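Local structure of putative Xylose isomerase (Rhodospirillum rubrum, 3QXB) at residues Leu102-Thr105 and Leu106-Ser110; Gln114-Lys117 and Arg118-Asp121; Ala165-Arg169 and Gln170-Met174. The protein is a putative sugar isomerase of the xylose isomerase-like TIM-barrel family that binds iron and manganese ions and probably acts as a metal-dependent isomerase. One frame throughout, in Å; residues are numbered along the deposited sequence.

Contact 1 of 3, residues Leu102-Thr105 and Leu106-Ser110; sequences LAPT and LELQS
T105 and L108 carry the contact through one polar bond: T105 OG1 accepts from L108 N at 3.0 Å, with an N-H...O angle of 162°. The hydroxyl oxygen reaches the amide of L108 because it sits between the backbone N and the carbonyl carbon of its own residue (chi1 72°), with the methyl CG2 anti to the carbonyl carbon, beside the backbone N. The side chain of L108 then crosses that of T105, and its CG lies 3.4 Å from T105 OG1, so the hydroxyl has leucine carbon beside it as well as the amide it caps. On the other flank A103 CB presses on L108 CB at 3.4 Å, closer than usual for two carbons, while P104 CD meets L108 CD1 more loosely at 4.1 Å. This is a threonine N-cap at the start of helix 106-125, one of the long outer helices of the TIM barrel, and a main-chain helical bond runs from Q109 N to T105 O at 2.9 Å. The extended side chain of Q109 runs back over the loop: its CG passes 3.6 Å from A103 O, and a water donates both to A103 O and to Q109 OE1, bridging helix and loop. Farther out, Q109 NE2 bonds F101 O. S110 OG turns back to L106 O, which takes S110 N on the opposite face of its carbonyl plane. The carboxylate of E107 forms a salt bridge through OE2 with R70 of the second subunit, and W63 of that subunit packs on L108.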
ATOM      1  N   LEU A 102      -2.902 -12.887  11.737  1.00 19.76           N
ATOM      2  CA  LEU A 102      -1.995 -14.068  11.690  1.00 20.47           C
ATOM      3  C   LEU A 102      -0.515 -13.726  11.995  1.00 21.40           C
ATOM      4  O   LEU A 102       0.389 -14.567  11.852  1.00 21.58           O
ATOM      5  CB  LEU A 102      -2.159 -14.801  10.369  1.00 21.16           C
ATOM      6  CG  LEU A 102      -3.591 -15.239  10.036  1.00 20.41           C
ATOM      7  CD1 LEU A 102      -3.649 -15.991   8.700  1.00 23.88           C
ATOM      8  CD2 LEU A 102      -4.239 -16.106  11.106  1.00 19.85           C
ATOM      9  N   ALA A 103      -0.289 -12.506  12.490  1.00 21.32           N
ATOM     10  CA  ALA A 103       1.049 -12.024  12.800  1.00 21.59           C
ATOM     11  C   ALA A 103       1.774 -12.892  13.858  1.00 22.33           C
ATOM     12  O   ALA A 103       1.148 -13.602  14.632  1.00 22.80           O
ATOM     13  CB  ALA A 103       0.973 -10.525  13.265  1.00 20.41           C
ATOM     14  N   PRO A 104       3.107 -12.818  13.907  1.00 23.42           N
ATOM     15  CA  PRO A 104       3.851 -13.769  14.727  1.00 23.70           C
ATOM     16  C   PRO A 104       3.962 -13.439  16.235  1.00 23.32           C
ATOM     17  O   PRO A 104       4.473 -14.253  16.973  1.00 23.60           O
ATOM     18  CB  PRO A 104       5.233 -13.788  14.062  1.00 24.98           C
ATOM     19  CG  PRO A 104       5.360 -12.364  13.481  1.00 25.00           C
ATOM     20  CD  PRO A 104       3.964 -12.118  12.950  1.00 23.78           C
ATOM     21  N   THR A 105       3.482 -12.285  16.696  1.00 22.31           N
ATOM     22  CA  THR A 105       3.389 -12.012  18.136  1.00 22.35           C
ATOM     23  C   THR A 105       1.965 -11.641  18.473  1.00 22.79           C
ATOM     24  O   THR A 105       1.208 -11.140  17.593  1.00 21.29           O
ATOM     25  CB  THR A 105       4.291 -10.867  18.597  1.00 24.14           C
ATOM     26  OG1 THR A 105       3.747  -9.623  18.125  1.00 19.12           O
ATOM     27  CG2 THR A 105       5.800 -11.062  18.106  1.00 22.53           C
ATOM     28  N   LEU A 106       1.577 -11.898  19.724  1.00 22.61           N
ATOM     29  CA  LEU A 106       0.224 -11.564  20.175  1.00 22.82           C
ATOM     30  C   LEU A 106       0.022 -10.045  20.104  1.00 21.72           C
ATOM     31  O   LEU A 106      -1.059  -9.609  19.799  1.00 18.65           O
ATOM     32  CB  LEU A 106      -0.058 -12.058  21.599  1.00 24.28           C
ATOM     33  CG  LEU A 106      -1.478 -11.829  22.154  1.00 27.57           C
ATOM     34  CD1 LEU A 106      -2.558 -12.539  21.274  1.00 27.13           C
ATOM     35  CD2 LEU A 106      -1.590 -12.253  23.618  1.00 29.22           C
ATOM     36  N   GLU A 107       1.048  -9.255  20.397  1.00 20.93           N
ATOM     37  CA  GLU A 107       0.906  -7.794  20.286  1.00 21.90           C
ATOM     38  C   GLU A 107       0.579  -7.350  18.858  1.00 19.75           C
ATOM     39  O   GLU A 107      -0.258  -6.468  18.650  1.00 19.37           O
ATOM     40  CB  GLU A 107       2.175  -7.074  20.770  1.00 22.72           C
ATOM     41  CG  GLU A 107       2.191  -6.809  22.263  1.00 27.67           C
ATOM     42  CD  GLU A 107       3.382  -5.951  22.718  1.00 28.70           C
ATOM     43  OE1 GLU A 107       4.121  -5.354  21.905  1.00 27.42           O
ATOM     44  OE2 GLU A 107       3.594  -5.903  23.922  1.00 34.42           O
ATOM     45  N   LEU A 108       1.236  -7.945  17.858  1.00 19.67           N
ATOM     46  CA  LEU A 108       0.934  -7.634  16.450  1.00 19.41           C
ATOM     47  C   LEU A 108      -0.455  -8.123  16.084  1.00 18.23           C
ATOM     48  O   LEU A 108      -1.195  -7.417  15.400  1.00 19.44           O
ATOM     49  CB  LEU A 108       1.991  -8.193  15.480  1.00 20.56           C
ATOM     50  CG  LEU A 108       3.363  -7.516  15.451  1.00 22.77           C
ATOM     51  CD1 LEU A 108       4.419  -8.425  14.745  1.00 24.69           C
ATOM     52  CD2 LEU A 108       3.294  -6.135  14.761  1.00 20.64           C
ATOM     53  N   GLN A 109      -0.861  -9.298  16.579  1.00 18.96           N
ATOM     54  CA  GLN A 109      -2.253  -9.757  16.364  1.00 17.53           C
ATOM     55  C   GLN A 109      -3.222  -8.764  16.983  1.00 16.79           C
ATOM     56  O   GLN A 109      -4.232  -8.463  16.413  1.00 17.42           O
ATOM     57  CB  GLN A 109      -2.501 -11.159  16.929  1.00 17.75           C
ATOM     58  CG  GLN A 109      -1.771 -12.278  16.214  1.00 19.87           C
ATOM     59  CD  GLN A 109      -2.106 -13.593  16.814  1.00 21.67           C
ATOM     60  OE1 GLN A 109      -1.520 -13.972  17.834  1.00 22.87           O
ATOM     61  NE2 GLN A 109      -3.128 -14.280  16.243  1.00 21.25           N
ATOM     62  N   SER A 110      -2.926  -8.274  18.185  1.00 18.63           N
ATOM     63  CA  SER A 110      -3.797  -7.298  18.857  1.00 19.03           C
ATOM     64  C   SER A 110      -3.876  -5.970  18.144  1.00 18.17           C
ATOM     65  O   SER A 110      -4.917  -5.302  18.216  1.00 20.38           O
ATOM     66  CB  SER A 110      -3.395  -7.076  20.313  1.00 18.78           C
ATOM     67  OG  SER A 110      -3.486  -8.295  20.995  1.00 23.80           O
TER
HETATM   68  O   HOH W   1       1.223 -14.435  17.305  1.00 22.05           O

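Contact 2 of 3, residues Gln114-Lys117 and Arg118-Asp121; sequences QHLK and RAID
R118 lies alongside Q114, both side chains pointing the same way, with R118 CD 4.1 Å from Q114 CG and the guanidinium and amide planes 76° apart. The amide R118 N donates to Q114 O, and R118 CG closes on the same carbonyl oxygen at 3.2 Å. The side chain of R118 bends at chi3 (68°), and its charged end finds partners beyond this helix: D65 in a salt bridge through NH2, and P61 O through NE. One residue on, A119 N bonds H115 O, and the small methyl of A119 meets L116 CD1 at 4.3 Å. I120 comes next, its amide held by L116 O at 2.7 Å. Its CG1 stands anti to the carbonyl carbon, which turns that branch back over the preceding turn: CG1 rests 3.2 Å from L116 O, and CD1 reaches L116 CG at 4.2 Å. L116 and I120 thereby form an apolar pair on the face that packs against T131 of strand 130-133. D121 closes the segment with its N on K117 O and its carboxylate in a salt bridge, K117 NZ to D121 OD2 at 2.7 Å. The lysine comes in on the syn lone pair of OD2, its chain bent at chi2 (-83°) so that CD and CE also pass within about 3.5 Å of that oxygen. The other oxygen, OD1, probably hydrogen-bonds Y166 OH, and with a partner on each oxygen the carboxylate is likely to be fixed in rotation. The whole is largely an i to i+4 pattern on an amphipathic alpha-helix: L116 and I120 face strand 130-133, and the K117-D121 pair lies on the flank beside helix 146-170, as in the outer helices of a TIM barrel.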
ATOM      1  N   GLN A 114      -7.328  -4.184  16.723  1.00 17.96           N
ATOM      2  CA  GLN A 114      -7.594  -2.767  16.915  1.00 18.01           C
ATOM      3  C   GLN A 114      -7.799  -2.094  15.553  1.00 18.17           C
ATOM      4  O   GLN A 114      -8.679  -1.235  15.369  1.00 19.26           O
ATOM      5  CB  GLN A 114      -6.437  -2.139  17.705  1.00 17.92           C
ATOM      6  CG  GLN A 114      -6.705  -0.644  18.078  1.00 17.90           C
ATOM      7  CD  GLN A 114      -5.679  -0.004  18.971  1.00 22.19           C
ATOM      8  OE1 GLN A 114      -5.946   1.057  19.561  1.00 23.17           O
ATOM      9  NE2 GLN A 114      -4.502  -0.605  19.078  1.00 20.05           N
ATOM     10  N   HIS A 115      -7.053  -2.541  14.548  1.00 19.26           N
ATOM     11  CA  HIS A 115      -7.232  -2.036  13.198  1.00 18.03           C
ATOM     12  C   HIS A 115      -8.667  -2.186  12.760  1.00 18.44           C
ATOM     13  O   HIS A 115      -9.287  -1.194  12.372  1.00 18.32           O
ATOM     14  CB  HIS A 115      -6.294  -2.739  12.213  1.00 20.01           C
ATOM     15  CG  HIS A 115      -6.466  -2.300  10.790  1.00 19.27           C
ATOM     16  ND1 HIS A 115      -6.063  -1.056  10.342  1.00 22.68           N
ATOM     17  CD2 HIS A 115      -6.946  -2.954   9.711  1.00 21.77           C
ATOM     18  CE1 HIS A 115      -6.343  -0.953   9.051  1.00 21.72           C
ATOM     19  NE2 HIS A 115      -6.847  -2.098   8.637  1.00 21.81           N
ATOM     20  N   LEU A 116      -9.191  -3.423  12.824  1.00 16.92           N
ATOM     21  CA  LEU A 116     -10.559  -3.710  12.437  1.00 16.95           C
ATOM     22  C   LEU A 116     -11.627  -3.083  13.353  1.00 16.31           C
ATOM     23  O   LEU A 116     -12.681  -2.640  12.861  1.00 16.81           O
ATOM     24  CB  LEU A 116     -10.750  -5.226  12.321  1.00 16.74           C
ATOM     25  CG  LEU A 116     -12.062  -5.796  11.774  1.00 15.41           C
ATOM     26  CD1 LEU A 116     -12.561  -5.056  10.533  1.00 14.07           C
ATOM     27  CD2 LEU A 116     -11.888  -7.276  11.520  1.00 15.77           C
ATOM     28  N   LYS A 117     -11.377  -3.077  14.666  1.00 16.78           N
ATOM     29  CA  LYS A 117     -12.218  -2.368  15.619  1.00 16.72           C
ATOM     30  C   LYS A 117     -12.384  -0.906  15.205  1.00 16.81           C
ATOM     31  O   LYS A 117     -13.500  -0.389  15.170  1.00 16.66           O
ATOM     32  CB  LYS A 117     -11.651  -2.458  17.026  1.00 17.70           C
ATOM     33  CG  LYS A 117     -12.427  -1.729  18.133  1.00 16.67           C
ATOM     34  CD  LYS A 117     -12.074  -0.244  18.204  1.00 16.73           C
ATOM     35  CE  LYS A 117     -12.596   0.384  19.474  1.00 19.03           C
ATOM     36  NZ  LYS A 117     -12.475   1.848  19.443  1.00 17.12           N
ATOM     37  N   ARG A 118     -11.289  -0.261  14.845  1.00 18.06           N
ATOM     38  CA  ARG A 118     -11.347   1.132  14.411  1.00 17.75           C
ATOM     39  C   ARG A 118     -12.063   1.280  13.074  1.00 17.26           C
ATOM     40  O   ARG A 118     -12.829   2.240  12.883  1.00 17.68           O
ATOM     41  CB  ARG A 118      -9.938   1.725  14.382  1.00 17.72           C
ATOM     42  CG  ARG A 118      -9.358   1.887  15.788  1.00 16.12           C
ATOM     43  CD  ARG A 118      -7.989   2.588  15.828  1.00 18.98           C
ATOM     44  NE  ARG A 118      -8.138   3.991  15.450  1.00 19.47           N
ATOM     45  CZ  ARG A 118      -8.516   4.973  16.266  1.00 20.09           C
ATOM     46  NH1 ARG A 118      -8.756   4.742  17.558  1.00 21.01           N
ATOM     47  NH2 ARG A 118      -8.612   6.212  15.801  1.00 18.26           N
ATOM     48  N   ALA A 119     -11.824   0.344  12.155  1.00 16.50           N
ATOM     49  CA  ALA A 119     -12.582   0.321  10.890  1.00 16.85           C
ATOM     50  C   ALA A 119     -14.082   0.148  11.119  1.00 17.65           C
ATOM     51  O   ALA A 119     -14.901   0.772  10.437  1.00 18.25           O
ATOM     52  CB  ALA A 119     -12.060  -0.797   9.954  1.00 15.54           C
ATOM     53  N   ILE A 120     -14.455  -0.709  12.056  1.00 18.27           N
ATOM     54  CA  ILE A 120     -15.852  -0.833  12.443  1.00 17.21           C
ATOM     55  C   ILE A 120     -16.388   0.516  12.995  1.00 18.28           C
ATOM     56  O   ILE A 120     -17.480   0.942  12.636  1.00 19.15           O
ATOM     57  CB  ILE A 120     -16.013  -1.942  13.505  1.00 17.35           C
ATOM     58  CG1 ILE A 120     -15.776  -3.307  12.850  1.00 18.32           C
ATOM     59  CG2 ILE A 120     -17.355  -1.814  14.235  1.00 15.75           C
ATOM     60  CD1 ILE A 120     -15.538  -4.493  13.823  1.00 15.37           C
ATOM     61  N   ASP A 121     -15.627   1.186  13.859  1.00 18.80           N
ATOM     62  CA  ASP A 121     -16.042   2.553  14.333  1.00 18.55           C
ATOM     63  C   ASP A 121     -16.302   3.521  13.174  1.00 17.57           C
ATOM     64  O   ASP A 121     -17.369   4.175  13.055  1.00 16.89           O
ATOM     65  CB  ASP A 121     -15.021   3.145  15.278  1.00 18.98           C
ATOM     66  CG  ASP A 121     -14.950   2.437  16.596  1.00 20.60           C
ATOM     67  OD1 ASP A 121     -15.898   1.727  17.012  1.00 19.38           O
ATOM     68  OD2 ASP A 121     -13.913   2.571  17.231  1.00 17.32           O
TER

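Contact 3 of 3, residues Ala165-Arg169 and Gln170-Met174; sequences AYAKR and QGLSM
Q170 CG lies over one face of the Y166 ring, a CH-pi contact 3.8 Å from the centroid. A bend at chi2 (-48°) folds the glutamine back over the ring, its amide plane 35° from that of the tyrosine, and brings Q170 OE1 to 3.4 Å from Y166 CE1. The same oxygen lies over a face of the R169 guanidinium, while R169 NH1 stands at the ring's edge. An alanine in place of Y166 would remove the ring, and Q170 would probably lose the surface its chain folds over, with OD1 of D121 likely to lose its phenol partner. The helix ends in a Schellman motif: L172 N reaches back to A167 O at 3.0 Å, and G171 N bonds K168 O at 3.0 Å. G171 has a positive phi, at which a CB would be jammed against the carbonyl oxygen of Q170. The turn sets L172 CB against A167 CB at 3.9 Å. L172 then packs on T123 and A124 of helix 106-125 and T131 of strand 130-133, and the chain enters the barrel at strand 174-177.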
ATOM      1  N   ALA A 165     -19.198  -9.314  17.679  1.00 20.28           N
ATOM      2  CA  ALA A 165     -20.026  -8.820  18.791  1.00 20.09           C
ATOM      3  C   ALA A 165     -19.968  -7.294  18.890  1.00 20.30           C
ATOM      4  O   ALA A 165     -20.996  -6.631  19.061  1.00 18.02           O
ATOM      5  CB  ALA A 165     -19.587  -9.449  20.140  1.00 19.78           C
ATOM      6  N   TYR A 166     -18.755  -6.753  18.769  1.00 20.00           N
ATOM      7  CA  TYR A 166     -18.601  -5.296  18.747  1.00 20.10           C
ATOM      8  C   TYR A 166     -19.325  -4.643  17.557  1.00 19.96           C
ATOM      9  O   TYR A 166     -20.000  -3.631  17.721  1.00 19.65           O
ATOM     10  CB  TYR A 166     -17.125  -4.915  18.796  1.00 20.59           C
ATOM     11  CG  TYR A 166     -16.902  -3.424  18.872  1.00 19.66           C
ATOM     12  CD1 TYR A 166     -17.272  -2.713  19.998  1.00 20.31           C
ATOM     13  CD2 TYR A 166     -16.291  -2.743  17.837  1.00 18.25           C
ATOM     14  CE1 TYR A 166     -17.068  -1.379  20.078  1.00 21.85           C
ATOM     15  CE2 TYR A 166     -16.073  -1.412  17.916  1.00 19.15           C
ATOM     16  CZ  TYR A 166     -16.448  -0.718  19.033  1.00 20.60           C
ATOM     17  OH  TYR A 166     -16.231   0.661  19.127  1.00 18.71           O
ATOM     18  N   ALA A 167     -19.195  -5.213  16.363  1.00 19.68           N
ATOM     19  CA  ALA A 167     -19.812  -4.673  15.172  1.00 19.66           C
ATOM     20  C   ALA A 167     -21.323  -4.651  15.390  1.00 20.06           C
ATOM     21  O   ALA A 167     -21.954  -3.637  15.121  1.00 19.69           O
ATOM     22  CB  ALA A 167     -19.464  -5.507  13.915  1.00 18.22           C
ATOM     23  N   LYS A 168     -21.891  -5.743  15.913  1.00 21.22           N
ATOM     24  CA  LYS A 168     -23.334  -5.758  16.158  1.00 22.29           C
ATOM     25  C   LYS A 168     -23.734  -4.621  17.104  1.00 22.44           C
ATOM     26  O   LYS A 168     -24.695  -3.943  16.862  1.00 22.83           O
ATOM     27  CB  LYS A 168     -23.830  -7.079  16.747  1.00 23.79           C
ATOM     28  CG  LYS A 168     -25.438  -7.085  16.740  1.00 27.80           C
ATOM     29  CD  LYS A 168     -26.039  -8.234  17.471  1.00 36.18           C
ATOM     30  CE  LYS A 168     -25.985  -8.046  18.997  1.00 41.04           C
ATOM     31  NZ  LYS A 168     -27.272  -7.512  19.627  1.00 42.99           N
ATOM     32  N   ARG A 169     -22.977  -4.415  18.185  1.00 22.31           N
ATOM     33  CA  ARG A 169     -23.274  -3.354  19.091  1.00 23.81           C
ATOM     34  C   ARG A 169     -23.206  -1.975  18.400  1.00 24.31           C
ATOM     35  O   ARG A 169     -24.005  -1.109  18.717  1.00 24.87           O
ATOM     36  CB  ARG A 169     -22.286  -3.387  20.245  1.00 24.59           C
ATOM     37  CG  ARG A 169     -22.669  -2.567  21.404  1.00 29.82           C
ATOM     38  CD  ARG A 169     -21.673  -2.899  22.563  1.00 35.76           C
ATOM     39  NE  ARG A 169     -20.875  -1.717  22.819  1.00 39.33           N
ATOM     40  CZ  ARG A 169     -19.577  -1.673  23.086  1.00 37.38           C
ATOM     41  NH1 ARG A 169     -18.781  -2.766  23.154  1.00 37.14           N
ATOM     42  NH2 ARG A 169     -19.081  -0.471  23.282  1.00 41.03           N
ATOM     43  N   GLN A 170     -22.261  -1.785  17.467  1.00 23.20           N
ATOM     44  CA  GLN A 170     -22.144  -0.534  16.723  1.00 22.60           C
ATOM     45  C   GLN A 170     -23.171  -0.392  15.552  1.00 23.41           C
ATOM     46  O   GLN A 170     -23.198   0.611  14.866  1.00 22.87           O
ATOM     47  CB  GLN A 170     -20.706  -0.391  16.231  1.00 22.03           C
ATOM     48  CG  GLN A 170     -19.642  -0.371  17.409  1.00 21.76           C
ATOM     49  CD  GLN A 170     -20.026   0.591  18.543  1.00 26.99           C
ATOM     50  OE1 GLN A 170     -20.026   0.254  19.735  1.00 33.37           O
ATOM     51  NE2 GLN A 170     -20.395   1.736  18.175  1.00 24.26           N
ATOM     52  N   GLY A 171     -24.014  -1.396  15.354  1.00 22.83           N
ATOM     53  CA  GLY A 171     -25.098  -1.299  14.372  1.00 21.50           C
ATOM     54  C   GLY A 171     -24.787  -1.928  13.033  1.00 20.95           C
ATOM     55  O   GLY A 171     -25.634  -1.882  12.161  1.00 22.09           O
ATOM     56  N   LEU A 172     -23.625  -2.579  12.863  1.00 19.64           N
ATOM     57  CA  LEU A 172     -23.302  -3.242  11.603  1.00 20.05           C
ATOM     58  C   LEU A 172     -24.144  -4.577  11.470  1.00 20.36           C
ATOM     59  O   LEU A 172     -24.555  -5.176  12.455  1.00 19.12           O
ATOM     60  CB  LEU A 172     -21.770  -3.475  11.446  1.00 19.79           C
ATOM     61  CG  LEU A 172     -20.899  -2.277  10.955  1.00 20.87           C
ATOM     62  CD1 LEU A 172     -20.906  -1.063  11.894  1.00 21.50           C
ATOM     63  CD2 LEU A 172     -19.405  -2.673  10.738  1.00 17.59           C
ATOM     64  N   SER A 173     -24.371  -5.011  10.247  1.00 20.48           N
ATOM     65  CA  SER A 173     -25.103  -6.251   9.947  1.00 22.44           C
ATOM     66  C   SER A 173     -24.230  -7.407   9.507  1.00 21.71           C
ATOM     67  O   SER A 173     -24.669  -8.542   9.580  1.00 22.67           O
ATOM     68  CB  SER A 173     -26.060  -5.995   8.786  1.00 23.42           C
ATOM     69  OG  SER A 173     -26.962  -5.020   9.156  1.00 29.73           O
HETATM   70  N   MSE A 174     -23.012  -7.124   9.043  1.00 21.47           N
HETATM   71  CA  MSE A 174     -22.151  -8.153   8.458  1.00 21.11           C
HETATM   72  C   MSE A 174     -20.676  -7.787   8.449  1.00 20.06           C
HETATM   73  O   MSE A 174     -20.297  -6.590   8.355  1.00 19.19           O
HETATM   74  CB  MSE A 174     -22.646  -8.513   7.041  1.00 20.96           C
HETATM   75  CG  MSE A 174     -21.974  -9.717   6.412  1.00 23.49           C
HETATM   76 SE   MSE A 174     -22.842 -10.210   4.715  0.75 20.56          SE
HETATM   77  CE  MSE A 174     -24.481 -10.939   5.388  1.00 25.38           C
TER

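Overall arrangement
Contacts 1 and 2 follow each other on helix 106-125, the first at its capped start and the second further along. Contact 3 ends the next long helix, 146-170, and touches contact 2: Y166 OH approaches D121 OD1, and I120 packs on Y166 and A167. All are partly buried. Contact 1 lies farthest from the chain's centre and bonds to the second subunit, which contact 2 only brushes through Q114; contact 2 has an apolar side on strand 130-133 and helix 146-170 and a charged flank; contact 3, more exposed, meets no other chain. The two helix ends add capping bonds, a threonine N-cap in contact 1 and a Schellman motif in contact 3; contact 2 adds a salt bridge.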